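Local coordinates for protein Poly(Beta-D-mannuronate) lyase (Pseudopedobacter saltans, PDB 7O79) that probably cleaves alginate by beta-elimination, as a polysaccharide lyase of family 6 built on a parallel beta-helix, at residues Leu319-Thr324 against Asn354-His359; Ile91-Asp96 against Asn125-Gln130; Leu199-His204 against Thr224-Lys229; Glu184-Asp189 against Ser236-Thr241. One frame throughout, in Å; residues are numbered along the deposited sequence.

How the chemistry of a contact follows its place in a beta-helix is well illustrated by these four. Contacts 1 and 3 join strands of adjacent coils in parallel, at different points along the same stack, and both carry on past the strand ends into the turns; contact 3 buries the larger surface and has the better backbone bonds. Contact 2 belongs to a corner, where an aromatic ring and asparagine amides replace regular strand pairing. Contact 4 lies between loops, with no strand pairing, and depends on a carboxylate and an amide. None is purely core: each combines buried residues with partly exposed ones, and contacts 1 and 2 lie on opposite sides of the chain's centre.

Contact 1 (Leu319-Thr324 against Asn354-His359); sequences LYVNNT and NNTITH
Leu319 and Thr356 pair where the strand segments 319-321 and 356-358 run in parallel, their axes 4.8 Å apart and only 1° from the same direction. One strong bond joins the backbones, Tyr320 N giving its hydrogen to Thr356 O at 2.7 Å. Further on, the bonds from Thr358 N to Tyr320 O and from Asn322 N to Thr358 O are weak, and CA hydrogens share the carbonyls, with Val321 CA 3.2 Å from Thr358 O.

On the face bearing Leu319, Val321, Thr356 and Thr358, the Leu319 methyl CD1 meets Thr356 CB at 4.0 Å. Thr358 OG1 sits between its backbone N and carbonyl carbon (chi1 64°) and touches both methyls of Val321. The same hydroxyl hydrogen-bonds His359 ND1 in the plane of the imidazole, at 2.9 Å. Alongside, Asn322 ND2 passes 3.6 Å from His359 CB and bonds Gly437 O. On the other face, Asn355 OD1 lies in plane at the edge of the Tyr320 ring, 3.7 Å from CE2, the amide turned 74° against the ring; Asn355 OD1 also accepts from Gly318 N.

Strand 266-273 flanks 319-328 on the side away from 356-364, bonding Leu319 and Val321 through Val267; equivalent strands of successive coils pair in this way in a parallel beta-helix. Inside it, Tyr320 and Ile357 pack on Leu282 of strand 280-283, and Ile357 also on Ile333 and Ile335 of strand 333-337.

Contact 2 (Ile91-Asp96 against Asn125-Gln130); sequences IQFNSD and NNNLMQ
The Phe93 ring and the Asn127 amide pass each other in opposite directions, their planes 45° apart. Phe93 CD2 presses on Asn127 CB at 3.5 Å, while the far end of the ring, at CZ, comes near Leu128 O. The Phe93 ring is also stacked with those of Phe68 and Phe122, which come from the strands on either side of its own.

Asn127 CG stands anti to its carbonyl carbon, beside the backbone N (chi1 -58°), from where the amide reaches Ser95 with both ends engaged. Its ND2 gives a hydrogen to Ser95 O at 3.0 Å, a partner lying almost exactly in the amide plane. OD1 accepts from Cys98 N and from a water 2.8 Å away, which itself accepts from Ser95 N, so the amide holds the Ser95 backbone once directly and once through water. An alanine here would probably leave Ser95 O and Cys98 N without these mates and the corner around Ser95 freer to shift, although the touch of CB on the ring would remain.

A second polar knot joins Asp96 to Asn125. Asp96 OD1 accepts from Asn125 N at 2.9 Å on the anti side of the carboxylate, 31° out of its plane, and more weakly from Asn125 ND2. The OD1 of Asn125 is taken by Arg152 N.

The pattern recurs one coil on, where Asn154 OD1 accepts from Asn127 N, consistent with the asparagine stacks known at beta-helix turns. The contact thus joins the corner after strand 89-93 to the next coil's corner, which leads from strand 118-122 into 128-135, with Leu100 of strand 99-106 and Val120 of strand 118-122 against Phe93.

Contact 3 (Leu199-His204 against Thr224-Lys229); sequences LFERAH and TVISTK
Ile226 O is gripped by two donors, one from across the contact. Arg202 N reaches it nearly straight at 3.1 Å, while Thr228 OG1 gives its hydrogen from 60° above the carbonyl plane, at 2.9 Å. That hydroxyl also accepts a weak bond from Ala203 N, 3.3 Å from OG1, and so couples the two turns that follow the strands.

Beyond it, Lys229 N points at His204 ND1 over 3.1 Å, the bond almost linear (172°) but 25° out of the imidazole plane. Lys229 CG lies over one face of that ring, 4.0 Å from its centroid in a CH-pi contact, and Arg202 O covers the opposite face. The extended Arg202 chain carries its guanidinium to Ser227, whose OG rests 3.4 Å above the plane, over the centre of the group.

In the strands, Phe200 sits at the middle: its N bonds Thr224 O at 2.7 Å, its O accepts from Ile226 N, and ring atom CD1 meets Val225 CG2 at 3.6 Å. Leu199 and Ile226 touch on the other face.

Equivalent strands of successive coils pair in parallel, as in a parallel beta-helix: strand 155-162 adjoins 194-201 on the side away from 219-226. Ile210 of strand 209-214 closes on Phe200, Val225 and Thr228 inside the beta-helix. At the turn, Lys229 NZ forms a salt bridge with Glu252, bonds Lys253 O and lies in a cation-pi contact with Tyr166.

Contact 4 (Glu184-Asp189 against Ser236-Thr241); sequences EETGDD and SGNFNT
Glu184 and Gly237 form the tight end of this contact. The Glu184 chain bends at chi2 (-45°), and OE1 accepts from Gly237 N at 2.8 Å, met from 35° above the carboxylate plane. OE2 lies 3.0 Å from Ser236 OG, a bond left unsettled because the hydroxyl could turn to another acceptor. Beside them Asn238 ND2 serves two carbonyls, Glu185 O at 2.8 Å and, weakly, Glu184 O at 3.1 Å, while its OD1 accepts from Gln263 N. An alanine in place of Glu184 would probably leave Gly237 N without its carboxylate acceptor and this end of the loop less firmly tied.

Toward Thr186 and Gly187 the grip slackens. Exposed Thr186 lays CG2 3.6 Å from Asn238 ND2, and Thr186 O is 3.8 Å from Phe239 CE2, a touch without a bond; Phe239 has a cation-pi partner in Arg217.

Gly237 takes backbone angles at which a side chain would strike the preceding carbonyl. Here a long loop from one coil, between strands 175-177 and 194-201, folds over the turn between strands 230-236 and 241-248 of a later coil, and Asn216 OD1, from the coil before, accepts from Asn238 N. Such loop excursions over regular coils are characteristic of parallel beta-helix lyases.

Contact 1 (Leu319-Thr324 against Asn354-His359)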
loop_
_atom_site.group_PDB
_atom_site.type_symbol
_atom_site.label_atom_id
_atom_site.label_comp_id
_atom_site.label_asym_id
_atom_site.label_seq_id
_atom_site.Cartn_x
_atom_site.Cartn_y
_atom_site.Cartn_z
ATOM N N LEU A 319 12.894 3.167 13.800
ATOM C CA LEU A 319 12.568 2.306 14.936
ATOM C C LEU A 319 12.047 0.982 14.392
ATOM O O LEU A 319 10.978 0.938 13.774
ATOM C CB LEU A 319 11.526 2.970 15.838
ATOM C CG LEU A 319 11.336 2.367 17.231
ATOM C CD1 LEU A 319 12.519 2.708 18.152
ATOM C CD2 LEU A 319 10.017 2.850 17.836
ATOM N N TYR A 320 12.785 -0.101 14.633
ATOM C CA TYR A 320 12.452 -1.432 14.119
ATOM C C TYR A 320 12.402 -2.389 15.313
ATOM O O TYR A 320 13.354 -3.132 15.528
ATOM C CB TYR A 320 13.492 -1.874 13.053
ATOM C CG TYR A 320 13.538 -0.916 11.875
ATOM C CD1 TYR A 320 12.609 -1.009 10.846
ATOM C CD2 TYR A 320 14.479 0.108 11.820
ATOM C CE1 TYR A 320 12.636 -0.112 9.764
ATOM C CE2 TYR A 320 14.509 1.015 10.738
ATOM C CZ TYR A 320 13.575 0.896 9.729
ATOM O OH TYR A 320 13.601 1.777 8.662
ATOM N N VAL A 321 11.290 -2.364 16.073
ATOM C CA VAL A 321 11.246 -2.921 17.427
ATOM C C VAL A 321 10.020 -3.806 17.602
ATOM O O VAL A 321 8.970 -3.579 16.988
ATOM C CB VAL A 321 11.252 -1.790 18.502
ATOM C CG1 VAL A 321 11.256 -2.360 19.902
ATOM C CG2 VAL A 321 12.491 -0.943 18.356
ATOM N N ASN A 322 10.160 -4.831 18.453
ATOM C CA ASN A 322 9.025 -5.652 18.883
ATOM C C ASN A 322 8.273 -6.269 17.717
ATOM O O ASN A 322 7.038 -6.303 17.710
ATOM C CB ASN A 322 8.061 -4.852 19.750
ATOM C CG ASN A 322 8.648 -4.523 21.092
ATOM O OD1 ASN A 322 8.831 -3.361 21.433
ATOM N ND2 ASN A 322 8.944 -5.561 21.874
ATOM N N ASN A 323 9.012 -6.739 16.718
ATOM C CA ASN A 323 8.429 -7.497 15.621
ATOM C C ASN A 323 8.763 -8.973 15.781
ATOM O O ASN A 323 9.682 -9.351 16.508
ATOM C CB ASN A 323 8.940 -6.991 14.265
ATOM C CG ASN A 323 8.642 -5.506 14.032
ATOM O OD1 ASN A 323 7.504 -5.134 13.721
ATOM N ND2 ASN A 323 9.667 -4.655 14.167
ATOM N N THR A 324 8.010 -9.812 15.074
ATOM C CA THR A 324 8.254 -11.247 15.073
ATOM C C THR A 324 8.361 -11.724 13.633
ATOM O O THR A 324 7.472 -11.447 12.823
ATOM C CB THR A 324 7.140 -11.974 15.824
ATOM O OG1 THR A 324 7.140 -11.516 17.180
ATOM C CG2 THR A 324 7.326 -13.476 15.782
ATOM N N ASN A 354 22.311 4.313 12.442
ATOM C CA ASN A 354 21.565 4.963 13.522
ATOM C C ASN A 354 20.114 4.497 13.609
ATOM O O ASN A 354 19.231 5.282 13.959
ATOM C CB ASN A 354 21.611 6.488 13.393
ATOM C CG ASN A 354 21.336 7.183 14.715
ATOM O OD1 ASN A 354 21.801 6.738 15.743
ATOM N ND2 ASN A 354 20.575 8.262 14.687
ATOM N N ASN A 355 19.841 3.229 13.293
ATOM C CA ASN A 355 18.516 2.660 13.507
ATOM C C ASN A 355 18.492 1.822 14.780
ATOM O O ASN A 355 19.471 1.162 15.126
ATOM C CB ASN A 355 18.091 1.779 12.336
ATOM C CG ASN A 355 18.128 2.527 11.007
ATOM O OD1 ASN A 355 17.286 3.393 10.731
ATOM N ND2 ASN A 355 19.126 2.215 10.201
ATOM N N THR A 356 17.340 1.794 15.427
ATOM C CA THR A 356 17.115 0.945 16.595
ATOM C C THR A 356 16.421 -0.347 16.154
ATOM O O THR A 356 15.256 -0.330 15.753
ATOM C CB THR A 356 16.309 1.713 17.632
ATOM O OG1 THR A 356 17.084 2.850 18.052
ATOM C CG2 THR A 356 15.994 0.828 18.855
ATOM N N ILE A 357 17.160 -1.458 16.214
ATOM C CA ILE A 357 16.717 -2.772 15.761
ATOM C C ILE A 357 16.798 -3.715 16.956
ATOM O O ILE A 357 17.803 -4.414 17.125
ATOM C CB ILE A 357 17.594 -3.276 14.599
ATOM C CG1 ILE A 357 17.799 -2.144 13.570
ATOM C CG2 ILE A 357 16.992 -4.565 13.980
ATOM C CD1 ILE A 357 18.886 -2.418 12.520
ATOM N N THR A 358 15.770 -3.711 17.812
ATOM C CA THR A 358 15.831 -4.419 19.096
ATOM C C THR A 358 14.507 -5.107 19.398
ATOM O O THR A 358 13.472 -4.784 18.819
ATOM C CB THR A 358 16.125 -3.489 20.279
ATOM O OG1 THR A 358 15.050 -2.557 20.419
ATOM C CG2 THR A 358 17.420 -2.737 20.088
ATOM N N HIS A 359 14.558 -6.060 20.335
ATOM C CA HIS A 359 13.365 -6.723 20.854
ATOM C C HIS A 359 12.560 -7.419 19.761
ATOM O O HIS A 359 11.333 -7.487 19.814
ATOM C CB HIS A 359 12.506 -5.739 21.651
ATOM C CG HIS A 359 13.224 -5.155 22.826
ATOM N ND1 HIS A 359 14.071 -4.070 22.726
ATOM C CD2 HIS A 359 13.243 -5.528 24.129
ATOM C CE1 HIS A 359 14.563 -3.788 23.920
ATOM N NE2 HIS A 359 14.079 -4.659 24.788
#

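Contact 2 (Ile91-Asp96 against Asn125-Gln130)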
loop_
_atom_site.group_PDB
_atom_site.type_symbol
_atom_site.label_atom_id
_atom_site.label_comp_id
_atom_site.label_asym_id
_atom_site.label_seq_id
_atom_site.Cartn_x
_atom_site.Cartn_y
_atom_site.Cartn_z
ATOM N N ILE A 91 -13.211 3.752 -10.050
ATOM C CA ILE A 91 -13.745 4.671 -9.054
ATOM C C ILE A 91 -12.713 5.764 -8.830
ATOM O O ILE A 91 -11.512 5.479 -8.728
ATOM C CB ILE A 91 -14.067 3.932 -7.737
ATOM C CG1 ILE A 91 -15.279 3.022 -7.936
ATOM C CG2 ILE A 91 -14.348 4.947 -6.622
ATOM C CD1 ILE A 91 -15.392 1.936 -6.927
ATOM N N GLN A 92 -13.161 7.013 -8.742
ATOM C CA GLN A 92 -12.216 8.112 -8.596
ATOM C C GLN A 92 -12.714 9.147 -7.594
ATOM O O GLN A 92 -13.841 9.643 -7.710
ATOM C CB GLN A 92 -11.923 8.758 -9.953
ATOM C CG GLN A 92 -10.744 9.713 -9.911
ATOM C CD GLN A 92 -10.092 9.930 -11.272
ATOM O OE1 GLN A 92 -10.109 9.047 -12.135
ATOM N NE2 GLN A 92 -9.538 11.123 -11.474
ATOM N N PHE A 93 -11.868 9.458 -6.600
ATOM C CA PHE A 93 -12.151 10.492 -5.598
ATOM C C PHE A 93 -11.496 11.779 -6.084
ATOM O O PHE A 93 -10.288 11.964 -5.918
ATOM C CB PHE A 93 -11.604 10.107 -4.222
ATOM C CG PHE A 93 -12.324 8.939 -3.555
ATOM C CD1 PHE A 93 -11.970 7.628 -3.845
ATOM C CD2 PHE A 93 -13.326 9.164 -2.612
ATOM C CE1 PHE A 93 -12.619 6.551 -3.230
ATOM C CE2 PHE A 93 -13.981 8.088 -1.981
ATOM C CZ PHE A 93 -13.625 6.789 -2.280
ATOM N N ASN A 94 -12.290 12.685 -6.664
ATOM C CA ASN A 94 -11.770 13.942 -7.196
ATOM C C ASN A 94 -12.027 15.137 -6.289
ATOM O O ASN A 94 -11.739 16.267 -6.687
ATOM C CB ASN A 94 -12.360 14.240 -8.579
ATOM C CG ASN A 94 -11.796 13.342 -9.650
ATOM O OD1 ASN A 94 -10.581 13.152 -9.728
ATOM N ND2 ASN A 94 -12.674 12.794 -10.497
ATOM N N SER A 95 -12.557 14.918 -5.091
ATOM C CA SER A 95 -12.974 16.014 -4.219
ATOM C C SER A 95 -12.581 15.638 -2.793
ATOM O O SER A 95 -11.709 14.794 -2.582
ATOM C CB SER A 95 -14.476 16.288 -4.389
ATOM O OG SER A 95 -14.842 17.518 -3.802
ATOM N N ASP A 96 -13.228 16.252 -1.798
ATOM C CA ASP A 96 -12.847 16.076 -0.401
ATOM C C ASP A 96 -13.989 15.507 0.424
ATOM O O ASP A 96 -15.162 15.746 0.141
ATOM C CB ASP A 96 -12.387 17.382 0.271
ATOM C CG ASP A 96 -11.368 18.153 -0.548
ATOM O OD1 ASP A 96 -10.532 17.525 -1.243
ATOM O OD2 ASP A 96 -11.364 19.392 -0.427
ATOM N N ASN A 125 -8.860 15.172 -0.881
ATOM C CA ASN A 125 -8.452 15.081 0.517
ATOM C C ASN A 125 -9.515 14.520 1.456
ATOM O O ASN A 125 -10.721 14.670 1.250
ATOM C CB ASN A 125 -7.979 16.441 1.040
ATOM C CG ASN A 125 -6.971 17.079 0.122
ATOM O OD1 ASN A 125 -5.821 16.623 0.031
ATOM N ND2 ASN A 125 -7.375 18.141 -0.555
ATOM N N ASN A 126 -9.036 13.868 2.508
ATOM C CA ASN A 126 -9.895 13.390 3.590
ATOM C C ASN A 126 -11.001 12.449 3.108
ATOM O O ASN A 126 -12.104 12.442 3.647
ATOM C CB ASN A 126 -10.476 14.571 4.375
ATOM C CG ASN A 126 -9.412 15.551 4.796
ATOM O OD1 ASN A 126 -8.998 16.416 4.026
ATOM N ND2 ASN A 126 -8.926 15.392 6.013
ATOM N N ASN A 127 -10.702 11.619 2.121
ATOM C CA ASN A 127 -11.674 10.648 1.643
ATOM C C ASN A 127 -11.531 9.301 2.363
ATOM O O ASN A 127 -10.475 8.953 2.900
ATOM C CB ASN A 127 -11.551 10.465 0.129
ATOM C CG ASN A 127 -11.746 11.777 -0.639
ATOM O OD1 ASN A 127 -12.873 12.264 -0.772
ATOM N ND2 ASN A 127 -10.650 12.348 -1.147
ATOM N N LEU A 128 -12.624 8.538 2.363
ATOM C CA LEU A 128 -12.712 7.280 3.092
ATOM C C LEU A 128 -13.305 6.187 2.216
ATOM O O LEU A 128 -14.332 6.399 1.568
ATOM C CB LEU A 128 -13.558 7.451 4.356
ATOM C CG LEU A 128 -13.799 6.202 5.206
ATOM C CD1 LEU A 128 -12.504 5.545 5.650
ATOM C CD2 LEU A 128 -14.619 6.600 6.420
ATOM N N MET A 129 -12.635 5.035 2.174
ATOM C CA MET A 129 -13.163 3.805 1.585
ATOM C C MET A 129 -13.140 2.716 2.639
ATOM O O MET A 129 -12.075 2.426 3.186
ATOM C CB MET A 129 -12.334 3.314 0.389
ATOM C CG MET A 129 -13.062 2.298 -0.483
ATOM S SD MET A 129 -12.261 1.917 -2.081
ATOM C CE MET A 129 -10.698 1.185 -1.558
ATOM N N GLN A 130 -14.287 2.077 2.889
ATOM C CA GLN A 130 -14.319 1.037 3.902
ATOM C C GLN A 130 -15.404 0.019 3.574
ATOM O O GLN A 130 -16.397 0.341 2.922
ATOM C CB GLN A 130 -14.524 1.626 5.304
ATOM C CG GLN A 130 -15.842 2.376 5.493
ATOM C CD GLN A 130 -16.000 2.909 6.913
ATOM O OE1 GLN A 130 -15.012 3.133 7.618
ATOM N NE2 GLN A 130 -17.247 3.118 7.333
HETATM O O HOH W 1 -13.541 12.787 -3.453
#

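Contact 3 (Leu199-His204 against Thr224-Lys229)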
loop_
_atom_site.group_PDB
_atom_site.type_symbol
_atom_site.label_atom_id
_atom_site.label_comp_id
_atom_site.label_asym_id
_atom_site.label_seq_id
_atom_site.Cartn_x
_atom_site.Cartn_y
_atom_site.Cartn_z
ATOM N N LEU A 199 -7.757 -6.895 4.765
ATOM C CA LEU A 199 -7.394 -8.290 4.541
ATOM C C LEU A 199 -6.939 -8.484 3.099
ATOM O O LEU A 199 -7.680 -8.181 2.156
ATOM C CB LEU A 199 -8.569 -9.209 4.855
ATOM C CG LEU A 199 -8.353 -10.707 4.634
ATOM C CD1 LEU A 199 -7.216 -11.257 5.479
ATOM C CD2 LEU A 199 -9.626 -11.481 4.938
ATOM N N PHE A 200 -5.774 -9.072 2.913
ATOM C CA PHE A 200 -5.264 -9.396 1.608
ATOM C C PHE A 200 -5.141 -10.929 1.524
ATOM O O PHE A 200 -4.565 -11.529 2.386
ATOM C CB PHE A 200 -3.890 -8.802 1.361
ATOM C CG PHE A 200 -3.815 -7.316 1.461
ATOM C CD1 PHE A 200 -3.791 -6.682 2.678
ATOM C CD2 PHE A 200 -3.686 -6.558 0.339
ATOM C CE1 PHE A 200 -3.692 -5.321 2.754
ATOM C CE2 PHE A 200 -3.595 -5.201 0.415
ATOM C CZ PHE A 200 -3.599 -4.582 1.616
ATOM N N GLU A 201 -5.724 -11.545 0.519
ATOM C CA GLU A 201 -5.593 -12.969 0.333
ATOM C C GLU A 201 -5.249 -13.283 -1.103
ATOM O O GLU A 201 -6.049 -13.088 -1.960
ATOM C CB GLU A 201 -6.863 -13.658 0.732
ATOM C CG GLU A 201 -6.789 -15.162 0.722
ATOM C CD GLU A 201 -7.338 -15.743 1.981
ATOM O OE1 GLU A 201 -8.021 -15.016 2.714
ATOM O OE2 GLU A 201 -7.089 -16.932 2.244
ATOM N N ARG A 202 -4.096 -13.870 -1.318
ATOM C CA ARG A 202 -3.591 -14.133 -2.652
ATOM C C ARG A 202 -3.714 -12.903 -3.560
ATOM O O ARG A 202 -4.056 -13.008 -4.694
ATOM C CB ARG A 202 -4.219 -15.388 -3.249
ATOM C CG ARG A 202 -3.674 -16.630 -2.594
ATOM C CD ARG A 202 -4.642 -17.785 -2.549
ATOM N NE ARG A 202 -3.944 -19.017 -2.199
ATOM C CZ ARG A 202 -3.875 -19.590 -1.001
ATOM N NH1 ARG A 202 -4.474 -19.099 0.053
ATOM N NH2 ARG A 202 -3.196 -20.694 -0.872
ATOM N N ALA A 203 -3.400 -11.742 -3.012
ATOM C CA ALA A 203 -3.487 -10.459 -3.717
ATOM C C ALA A 203 -2.182 -10.157 -4.446
ATOM O O ALA A 203 -1.586 -9.083 -4.305
ATOM C CB ALA A 203 -3.851 -9.342 -2.746
ATOM N N HIS A 204 -1.739 -11.133 -5.245
ATOM C CA HIS A 204 -0.384 -11.116 -5.795
ATOM C C HIS A 204 -0.115 -9.864 -6.609
ATOM O O HIS A 204 0.834 -9.127 -6.330
ATOM C CB HIS A 204 -0.135 -12.358 -6.662
ATOM C CG HIS A 204 -0.434 -13.654 -5.976
ATOM N ND1 HIS A 204 -0.106 -13.888 -4.660
ATOM C CD2 HIS A 204 -1.001 -14.798 -6.430
ATOM C CE1 HIS A 204 -0.474 -15.113 -4.324
ATOM N NE2 HIS A 204 -1.026 -15.684 -5.378
ATOM N N THR A 224 -3.971 -7.735 7.514
ATOM C CA THR A 224 -3.662 -9.161 7.473
ATOM C C THR A 224 -3.383 -9.544 6.025
ATOM O O THR A 224 -4.235 -9.340 5.153
ATOM C CB THR A 224 -4.824 -9.982 8.057
ATOM O OG1 THR A 224 -4.916 -9.735 9.464
ATOM C CG2 THR A 224 -4.595 -11.472 7.848
ATOM N N VAL A 225 -2.183 -10.069 5.765
ATOM C CA VAL A 225 -1.742 -10.416 4.411
ATOM C C VAL A 225 -1.473 -11.915 4.364
ATOM O O VAL A 225 -0.483 -12.395 4.930
ATOM C CB VAL A 225 -0.492 -9.626 3.985
ATOM C CG1 VAL A 225 -0.094 -10.004 2.594
ATOM C CG2 VAL A 225 -0.740 -8.110 4.077
ATOM N N ILE A 226 -2.317 -12.651 3.645
ATOM C CA ILE A 226 -2.306 -14.110 3.669
ATOM C C ILE A 226 -1.854 -14.621 2.306
ATOM O O ILE A 226 -2.466 -14.297 1.278
ATOM C CB ILE A 226 -3.684 -14.676 4.038
ATOM C CG1 ILE A 226 -4.053 -14.271 5.473
ATOM C CG2 ILE A 226 -3.678 -16.198 3.918
ATOM C CD1 ILE A 226 -5.403 -14.810 5.932
ATOM N N SER A 227 -0.753 -15.377 2.298
ATOM C CA SER A 227 -0.310 -16.152 1.130
ATOM C C SER A 227 -0.199 -15.296 -0.134
ATOM O O SER A 227 -0.715 -15.650 -1.200
ATOM C CB SER A 227 -1.255 -17.338 0.899
ATOM O OG SER A 227 -0.824 -18.138 -0.190
ATOM N N THR A 228 0.495 -14.164 -0.026
ATOM C CA THR A 228 0.560 -13.199 -1.120
ATOM C C THR A 228 2.001 -12.969 -1.541
ATOM O O THR A 228 2.877 -12.754 -0.693
ATOM C CB THR A 228 -0.095 -11.861 -0.737
ATOM O OG1 THR A 228 -1.455 -12.089 -0.348
ATOM C CG2 THR A 228 -0.042 -10.863 -1.912
ATOM N N LYS A 229 2.236 -13.010 -2.852
ATOM C CA LYS A 229 3.570 -12.759 -3.369
ATOM C C LYS A 229 3.920 -11.285 -3.177
ATOM O O LYS A 229 3.065 -10.406 -3.323
ATOM C CB LYS A 229 3.638 -13.128 -4.845
ATOM C CG LYS A 229 3.416 -14.617 -5.168
ATOM C CD LYS A 229 3.558 -14.810 -6.679
ATOM C CE LYS A 229 3.145 -16.216 -7.100
ATOM N NZ LYS A 229 3.976 -17.220 -6.361
HETATM O O HOH W 2 3.012 -7.687 -4.929
#

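Contact 4 (Glu184-Asp189 against Ser236-Thr241)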
loop_
_atom_site.group_PDB
_atom_site.type_symbol
_atom_site.label_atom_id
_atom_site.label_comp_id
_atom_site.label_asym_id
_atom_site.label_seq_id
_atom_site.Cartn_x
_atom_site.Cartn_y
_atom_site.Cartn_z
ATOM N N GLU A 184 11.932 12.300 -1.879
ATOM C CA GLU A 184 12.730 11.868 -0.745
ATOM C C GLU A 184 12.795 13.066 0.194
ATOM O O GLU A 184 13.684 13.159 1.046
ATOM C CB GLU A 184 14.143 11.432 -1.153
ATOM C CG GLU A 184 14.226 10.220 -2.120
ATOM C CD GLU A 184 13.342 9.006 -1.805
ATOM O OE1 GLU A 184 12.884 8.811 -0.662
ATOM O OE2 GLU A 184 13.169 8.193 -2.744
ATOM N N GLU A 185 11.862 13.999 0.017
ATOM C CA GLU A 185 11.783 15.167 0.885
ATOM C C GLU A 185 11.655 14.752 2.350
ATOM O O GLU A 185 11.016 13.752 2.687
ATOM C CB GLU A 185 10.594 16.039 0.494
ATOM C CG GLU A 185 10.654 16.600 -0.926
ATOM C CD GLU A 185 9.902 15.741 -1.921
ATOM O OE1 GLU A 185 9.887 14.493 -1.767
ATOM O OE2 GLU A 185 9.303 16.323 -2.852
ATOM N N THR A 186 12.263 15.543 3.233
ATOM C CA THR A 186 12.249 15.253 4.660
ATOM C C THR A 186 11.547 16.337 5.470
ATOM O O THR A 186 11.748 16.418 6.679
ATOM C CB THR A 186 13.673 15.050 5.181
ATOM O OG1 THR A 186 14.404 16.275 5.055
ATOM C CG2 THR A 186 14.385 13.962 4.393
ATOM N N GLY A 187 10.720 17.172 4.833
ATOM C CA GLY A 187 9.917 18.135 5.559
ATOM C C GLY A 187 8.755 17.463 6.281
ATOM O O GLY A 187 8.551 16.253 6.190
ATOM N N ASP A 188 7.977 18.287 7.001
ATOM C CA ASP A 188 6.857 17.813 7.828
ATOM C C ASP A 188 5.724 17.189 7.026
ATOM O O ASP A 188 4.904 16.453 7.593
ATOM C CB ASP A 188 6.264 18.979 8.617
ATOM C CG ASP A 188 7.016 19.271 9.882
ATOM O OD1 ASP A 188 8.236 18.995 9.927
ATOM O OD2 ASP A 188 6.381 19.784 10.832
ATOM N N ASP A 189 5.635 17.501 5.742
ATOM C CA ASP A 189 4.513 17.131 4.891
ATOM C C ASP A 189 4.561 15.646 4.536
ATOM O O ASP A 189 5.476 14.914 4.918
ATOM C CB ASP A 189 4.521 18.001 3.631
ATOM C CG ASP A 189 3.133 18.266 3.071
ATOM O OD1 ASP A 189 2.138 17.741 3.604
ATOM O OD2 ASP A 189 3.048 18.985 2.047
ATOM N N SER A 236 9.859 4.814 -1.473
ATOM C CA SER A 236 10.355 6.183 -1.436
ATOM C C SER A 236 9.736 6.876 -0.235
ATOM O O SER A 236 8.783 6.374 0.376
ATOM C CB SER A 236 10.024 6.944 -2.731
ATOM O OG SER A 236 10.875 6.505 -3.765
ATOM N N GLY A 237 10.289 8.038 0.113
ATOM C CA GLY A 237 9.739 8.819 1.204
ATOM C C GLY A 237 10.277 8.428 2.564
ATOM O O GLY A 237 11.137 7.551 2.722
ATOM N N ASN A 238 9.742 9.116 3.573
ATOM C CA ASN A 238 10.298 9.135 4.914
ATOM C C ASN A 238 9.176 9.187 5.948
ATOM O O ASN A 238 8.045 9.559 5.648
ATOM C CB ASN A 238 11.273 10.319 5.109
ATOM C CG ASN A 238 12.384 10.355 4.055
ATOM O OD1 ASN A 238 13.284 9.514 4.075
ATOM N ND2 ASN A 238 12.317 11.309 3.129
ATOM N N PHE A 239 9.514 8.804 7.181
ATOM C CA PHE A 239 8.577 8.850 8.318
ATOM C C PHE A 239 7.279 8.087 8.028
ATOM O O PHE A 239 6.168 8.591 8.218
ATOM C CB PHE A 239 8.288 10.297 8.733
ATOM C CG PHE A 239 9.504 11.181 8.705
ATOM C CD1 PHE A 239 10.447 11.109 9.718
ATOM C CD2 PHE A 239 9.693 12.101 7.689
ATOM C CE1 PHE A 239 11.571 11.917 9.692
ATOM C CE2 PHE A 239 10.808 12.906 7.665
ATOM C CZ PHE A 239 11.745 12.818 8.668
ATOM N N ASN A 240 7.416 6.847 7.570
ATOM C CA ASN A 240 6.248 6.001 7.398
ATOM C C ASN A 240 6.096 5.065 8.587
ATOM O O ASN A 240 7.061 4.767 9.288
ATOM C CB ASN A 240 6.325 5.217 6.091
ATOM C CG ASN A 240 6.051 6.106 4.890
ATOM O OD1 ASN A 240 5.053 6.844 4.872
ATOM N ND2 ASN A 240 6.949 6.082 3.911
ATOM N N THR A 241 4.859 4.634 8.825
ATOM C CA THR A 241 4.530 3.789 9.968
ATOM C C THR A 241 3.946 2.476 9.470
ATOM O O THR A 241 2.957 2.466 8.728
ATOM C CB THR A 241 3.560 4.486 10.924
ATOM O OG1 THR A 241 4.191 5.639 11.491
ATOM C CG2 THR A 241 3.144 3.546 12.048
HETATM O O HOH W 3 13.304 6.973 0.915
HETATM O O HOH W 4 14.799 9.266 2.150
#